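Local coordinates for amphinase-2 (Rana pipiens, PDB 2P7S), which cleaves RNA as a secreted, cytotoxic ribonuclease of the pancreatic family, acting on polymeric RNA, poly(U), poly(C) and the dinucleotides CpA and UpA, at residues S20-D32 against T77-N91. Numbering follows the deposited sequence. Where two conformers were deposited one is given.
Sequences SVADFNCNRTMND and TTCKNPIRCKYSQSN. With NAG (2-acetamido-2-deoxy-beta-D-glucopyranose), chain B.
Asn27 does two jobs in one amide: ND2 is bonded covalently to C1 of an N-linked GlcNAc, while OD1 takes a hydrogen bond from Tyr87 N at 2.8 Å. The sugar thus hangs from an amide that is also tied to the antiparallel hairpin of 77-91, part of the curved sheet of the pancreatic ribonuclease fold, against which the short helix 26-29 is laid. The donor lies nearly in line with the side-chain CG=OD1 bond of Asn27. With CG beside its own backbone N (chi1 -57°), the amide reaches back to the strand, and the CD methylene of Lys86 lies over one face of that amide, 3.7 Å from Asn27 CG.

One residue earlier, Cys26 fixes helix to strand through its disulfide with Cys79, whose chi3 is -84°. The sulfur of Cys79 also meets the edge of the Phe24 ring, with CE2 at 3.8 Å from SG, and the methyl CG2 of Thr77 comes up beside that ring obliquely. Gln89, extended along its whole chain, spreads its amide between two backbone groups: OE1 accepts from Cys26 N and NE2 donates to Phe24 O, both weak bonds.

On the other side of the disulfide from Phe24, Met30 packs on Tyr87. Met30 CG sits over one face of the tyrosine ring, 3.8 Å from its centroid, a CH-pi contact, and CB of Pro82 lies over the opposite face. Sandwiched this way, the ring is also anchored by its OH, hydrogen-bonded to the backbone O of Lys42, a residue that probably contributes to substrate binding, as in related ribonucleases. Bends at chi2 and chi3 fold the methionine back, bringing CE to 3.6 Å from Tyr87 OH.

At the turn, Cys85 is disulfide-bonded to Cys41. Asn31 ND2 bridges two carbonyls, giving one N-H to Asn27 O at 2.8 Å and the other to Cys85 O at 3.1 Å.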
# COMPACT_ATOMS: atom_id res chain seq x y z
N SER A 20 3.21 3.81 12.91
CA SER A 20 2.48 5.07 12.93
C SER A 20 3.11 5.96 11.85
O SER A 20 4.22 5.70 11.39
CB SER A 20 2.63 5.76 14.29
OG SER A 20 3.96 6.21 14.49
N VAL A 21 2.39 7.00 11.44
CA VAL A 21 2.87 7.94 10.43
C VAL A 21 4.17 8.60 10.89
O VAL A 21 5.08 8.84 10.10
CB VAL A 21 1.82 9.03 10.18
CG1 VAL A 21 2.37 10.10 9.26
CG2 VAL A 21 0.57 8.41 9.58
N ALA A 22 4.25 8.89 12.18
CA ALA A 22 5.43 9.54 12.75
C ALA A 22 6.65 8.62 12.84
O ALA A 22 7.78 9.05 12.63
CB ALA A 22 5.10 10.08 14.12
N ASP A 23 6.42 7.35 13.16
CA ASP A 23 7.52 6.40 13.28
C ASP A 23 7.96 5.82 11.95
O ASP A 23 9.01 5.20 11.86
CB ASP A 23 7.16 5.24 14.21
CG ASP A 23 7.06 5.67 15.66
OD1 ASP A 23 7.83 6.58 16.05
OD2 ASP A 23 6.24 5.09 16.40
N PHE A 24 7.14 6.00 10.92
CA PHE A 24 7.47 5.45 9.62
C PHE A 24 8.60 6.24 8.98
O PHE A 24 8.62 7.47 9.02
CB PHE A 24 6.25 5.46 8.69
CG PHE A 24 6.42 4.58 7.48
CD1 PHE A 24 6.20 3.21 7.57
CD2 PHE A 24 6.87 5.12 6.27
CE1 PHE A 24 6.41 2.38 6.46
CE2 PHE A 24 7.09 4.30 5.17
CZ PHE A 24 6.86 2.92 5.26
N ASN A 25 9.54 5.52 8.38
CA ASN A 25 10.68 6.15 7.72
C ASN A 25 10.89 5.51 6.37
O ASN A 25 11.31 4.35 6.27
CB ASN A 25 11.94 5.99 8.57
CG ASN A 25 13.11 6.80 8.02
OD1 ASN A 25 13.29 6.90 6.81
ND2 ASN A 25 13.92 7.36 8.91
N CYS A 26 10.61 6.27 5.32
CA CYS A 26 10.79 5.77 3.96
C CYS A 26 12.20 5.24 3.70
O CYS A 26 12.37 4.20 3.07
CB CYS A 26 10.49 6.88 2.95
SG CYS A 26 8.72 7.28 2.76
N ASN A 27 13.21 5.96 4.18
CA ASN A 27 14.59 5.54 3.95
C ASN A 27 14.89 4.17 4.53
O ASN A 27 15.74 3.45 4.03
CB ASN A 27 15.56 6.58 4.51
CG ASN A 27 15.33 7.93 3.91
OD1 ASN A 27 15.03 8.04 2.72
ND2 ASN A 27 15.47 8.98 4.72
N ARG A 28 14.17 3.82 5.59
CA ARG A 28 14.34 2.53 6.24
C ARG A 28 13.56 1.42 5.53
O ARG A 28 14.14 0.43 5.08
CB ARG A 28 13.85 2.61 7.70
CG ARG A 28 13.84 1.26 8.42
CD ARG A 28 12.92 1.27 9.64
NE ARG A 28 13.37 2.20 10.69
CZ ARG A 28 12.59 3.11 11.26
NH1 ARG A 28 11.32 3.23 10.90
NH2 ARG A 28 13.07 3.90 12.22
N THR A 29 12.25 1.60 5.42
CA THR A 29 11.38 0.59 4.83
C THR A 29 11.51 0.36 3.33
O THR A 29 11.43 -0.79 2.87
CB THR A 29 9.92 0.88 5.20
OG1 THR A 29 9.83 1.09 6.62
CG2 THR A 29 9.02 -0.28 4.81
N MET A 30 11.72 1.42 2.55
CA MET A 30 11.89 1.26 1.11
C MET A 30 13.16 0.45 0.84
O MET A 30 13.34 -0.11 -0.25
CB MET A 30 11.99 2.62 0.41
CG MET A 30 10.68 3.40 0.31
SD MET A 30 9.35 2.52 -0.56
CE MET A 30 9.85 2.68 -2.27
N ASN A 31 14.04 0.39 1.83
CA ASN A 31 15.29 -0.36 1.68
C ASN A 31 15.35 -1.56 2.61
O ASN A 31 16.42 -2.14 2.84
CB ASN A 31 16.48 0.56 1.95
CG ASN A 31 16.59 1.68 0.94
OD1 ASN A 31 16.75 1.42 -0.26
ND2 ASN A 31 16.47 2.92 1.40
N ASP A 32 14.19 -1.94 3.14
CA ASP A 32 14.09 -3.08 4.04
C ASP A 32 13.62 -4.30 3.26
O ASP A 32 12.47 -4.37 2.82
CB ASP A 32 13.09 -2.77 5.15
CG ASP A 32 13.09 -3.80 6.26
OD1 ASP A 32 13.52 -4.95 6.00
OD2 ASP A 32 12.66 -3.47 7.38
N THR A 77 1.08 6.93 3.57
CA THR A 77 2.42 7.50 3.44
C THR A 77 2.96 7.10 2.08
O THR A 77 3.02 5.92 1.73
CB THR A 77 3.37 6.97 4.52
OG1 THR A 77 2.99 7.49 5.79
CG2 THR A 77 4.81 7.38 4.21
N THR A 78 3.35 8.09 1.29
CA THR A 78 3.89 7.81 -0.02
C THR A 78 5.38 8.16 -0.02
O THR A 78 5.76 9.25 0.38
CB THR A 78 3.15 8.62 -1.11
OG1 THR A 78 1.79 8.16 -1.20
CG2 THR A 78 3.82 8.46 -2.46
N CYS A 79 6.21 7.20 -0.43
CA CYS A 79 7.65 7.40 -0.51
C CYS A 79 7.98 7.60 -1.99
O CYS A 79 7.64 6.75 -2.82
CB CYS A 79 8.39 6.16 -0.01
SG CYS A 79 7.99 5.70 1.70
N LYS A 80 8.67 8.69 -2.32
CA LYS A 80 8.98 8.94 -3.73
C LYS A 80 10.23 9.80 -3.94
O LYS A 80 10.89 10.23 -2.99
CB LYS A 80 7.79 9.63 -4.39
CG LYS A 80 7.52 11.02 -3.83
CD LYS A 80 6.35 11.67 -4.54
CE LYS A 80 6.16 13.11 -4.11
NZ LYS A 80 5.06 13.76 -4.87
N ASN A 81 10.53 10.03 -5.22
CA ASN A 81 11.66 10.85 -5.64
C ASN A 81 12.98 10.51 -4.95
O ASN A 81 13.65 11.39 -4.39
CB ASN A 81 11.33 12.33 -5.41
CG ASN A 81 10.04 12.74 -6.10
OD1 ASN A 81 9.51 12.00 -6.93
ND2 ASN A 81 9.53 13.92 -5.76
N PRO A 82 13.38 9.24 -5.01
CA PRO A 82 14.64 8.87 -4.37
C PRO A 82 15.87 9.49 -5.03
O PRO A 82 15.88 9.75 -6.24
CB PRO A 82 14.65 7.35 -4.48
CG PRO A 82 13.96 7.13 -5.81
CD PRO A 82 12.79 8.09 -5.71
N ILE A 83 16.89 9.73 -4.22
CA ILE A 83 18.17 10.25 -4.65
C ILE A 83 19.11 9.33 -3.88
O ILE A 83 19.22 9.44 -2.66
CB ILE A 83 18.42 11.70 -4.16
CG1 ILE A 83 17.31 12.63 -4.66
CG2 ILE A 83 19.79 12.17 -4.65
CD1 ILE A 83 17.30 12.83 -6.16
N ARG A 84 19.75 8.41 -4.58
CA ARG A 84 20.65 7.45 -3.93
C ARG A 84 19.90 6.70 -2.83
O ARG A 84 20.42 6.49 -1.73
CB ARG A 84 21.88 8.16 -3.37
CG ARG A 84 22.89 8.54 -4.44
CD ARG A 84 24.10 9.24 -3.85
NE ARG A 84 23.76 10.55 -3.31
CZ ARG A 84 23.43 11.61 -4.05
NH1 ARG A 84 23.40 11.51 -5.37
NH2 ARG A 84 23.13 12.76 -3.46
N CYS A 85 18.67 6.31 -3.14
CA CYS A 85 17.78 5.57 -2.24
C CYS A 85 17.30 6.29 -0.98
O CYS A 85 16.93 5.64 -0.00
CB CYS A 85 18.42 4.23 -1.88
SG CYS A 85 18.97 3.29 -3.34
N LYS A 86 17.32 7.61 -1.01
CA LYS A 86 16.82 8.43 0.10
C LYS A 86 15.60 9.13 -0.50
O LYS A 86 15.68 9.71 -1.59
CB LYS A 86 17.88 9.44 0.54
CG LYS A 86 19.10 8.80 1.22
CD LYS A 86 18.72 8.21 2.58
CE LYS A 86 19.95 7.74 3.35
NZ LYS A 86 20.60 6.55 2.72
N TYR A 87 14.48 9.09 0.21
CA TYR A 87 13.22 9.61 -0.31
C TYR A 87 12.57 10.85 0.28
O TYR A 87 12.88 11.28 1.39
CB TYR A 87 12.16 8.52 -0.23
CG TYR A 87 12.49 7.21 -0.89
CD1 TYR A 87 13.49 6.38 -0.39
CD2 TYR A 87 11.78 6.79 -2.01
CE1 TYR A 87 13.77 5.15 -1.00
CE2 TYR A 87 12.05 5.58 -2.62
CZ TYR A 87 13.04 4.76 -2.11
OH TYR A 87 13.29 3.56 -2.73
N SER A 88 11.62 11.38 -0.50
CA SER A 88 10.78 12.49 -0.08
C SER A 88 9.59 11.72 0.50
O SER A 88 9.22 10.66 -0.04
CB SER A 88 10.32 13.34 -1.26
OG SER A 88 11.37 14.19 -1.70
N GLN A 89 9.00 12.23 1.57
CA GLN A 89 7.90 11.55 2.24
C GLN A 89 6.70 12.47 2.40
O GLN A 89 6.85 13.63 2.81
CB GLN A 89 8.38 11.07 3.62
CG GLN A 89 7.36 10.36 4.48
CD GLN A 89 8.00 9.71 5.71
OE1 GLN A 89 9.18 9.35 5.69
NE2 GLN A 89 7.22 9.55 6.78
N SER A 90 5.52 11.95 2.08
CA SER A 90 4.30 12.73 2.22
C SER A 90 3.22 11.83 2.80
O SER A 90 3.16 10.64 2.51
CB SER A 90 3.85 13.28 0.86
OG SER A 90 3.33 12.25 0.05
N ASN A 91 2.36 12.42 3.63
CA ASN A 91 1.28 11.68 4.25
C ASN A 91 -0.04 12.38 4.00
O ASN A 91 -0.15 13.60 4.13
CB ASN A 91 1.50 11.58 5.76
CG ASN A 91 0.22 11.30 6.51
OD1 ASN A 91 -0.38 10.24 6.36
ND2 ASN A 91 -0.20 12.25 7.34
C1 NAG B . 15.10 10.30 4.26
C2 NAG B . 14.71 11.18 5.46
C3 NAG B . 14.35 12.58 4.98
C4 NAG B . 15.52 13.16 4.19
C5 NAG B . 15.83 12.22 3.01
C6 NAG B . 17.00 12.69 2.15
C7 NAG B . 13.52 10.63 7.49
C8 NAG B . 12.30 10.02 8.14
N2 NAG B . 13.59 10.59 6.16
O3 NAG B . 14.04 13.42 6.08
O4 NAG B . 15.20 14.48 3.71
O5 NAG B . 16.17 10.91 3.51
O6 NAG B . 18.20 12.75 2.90
O7 NAG B . 14.40 11.14 8.19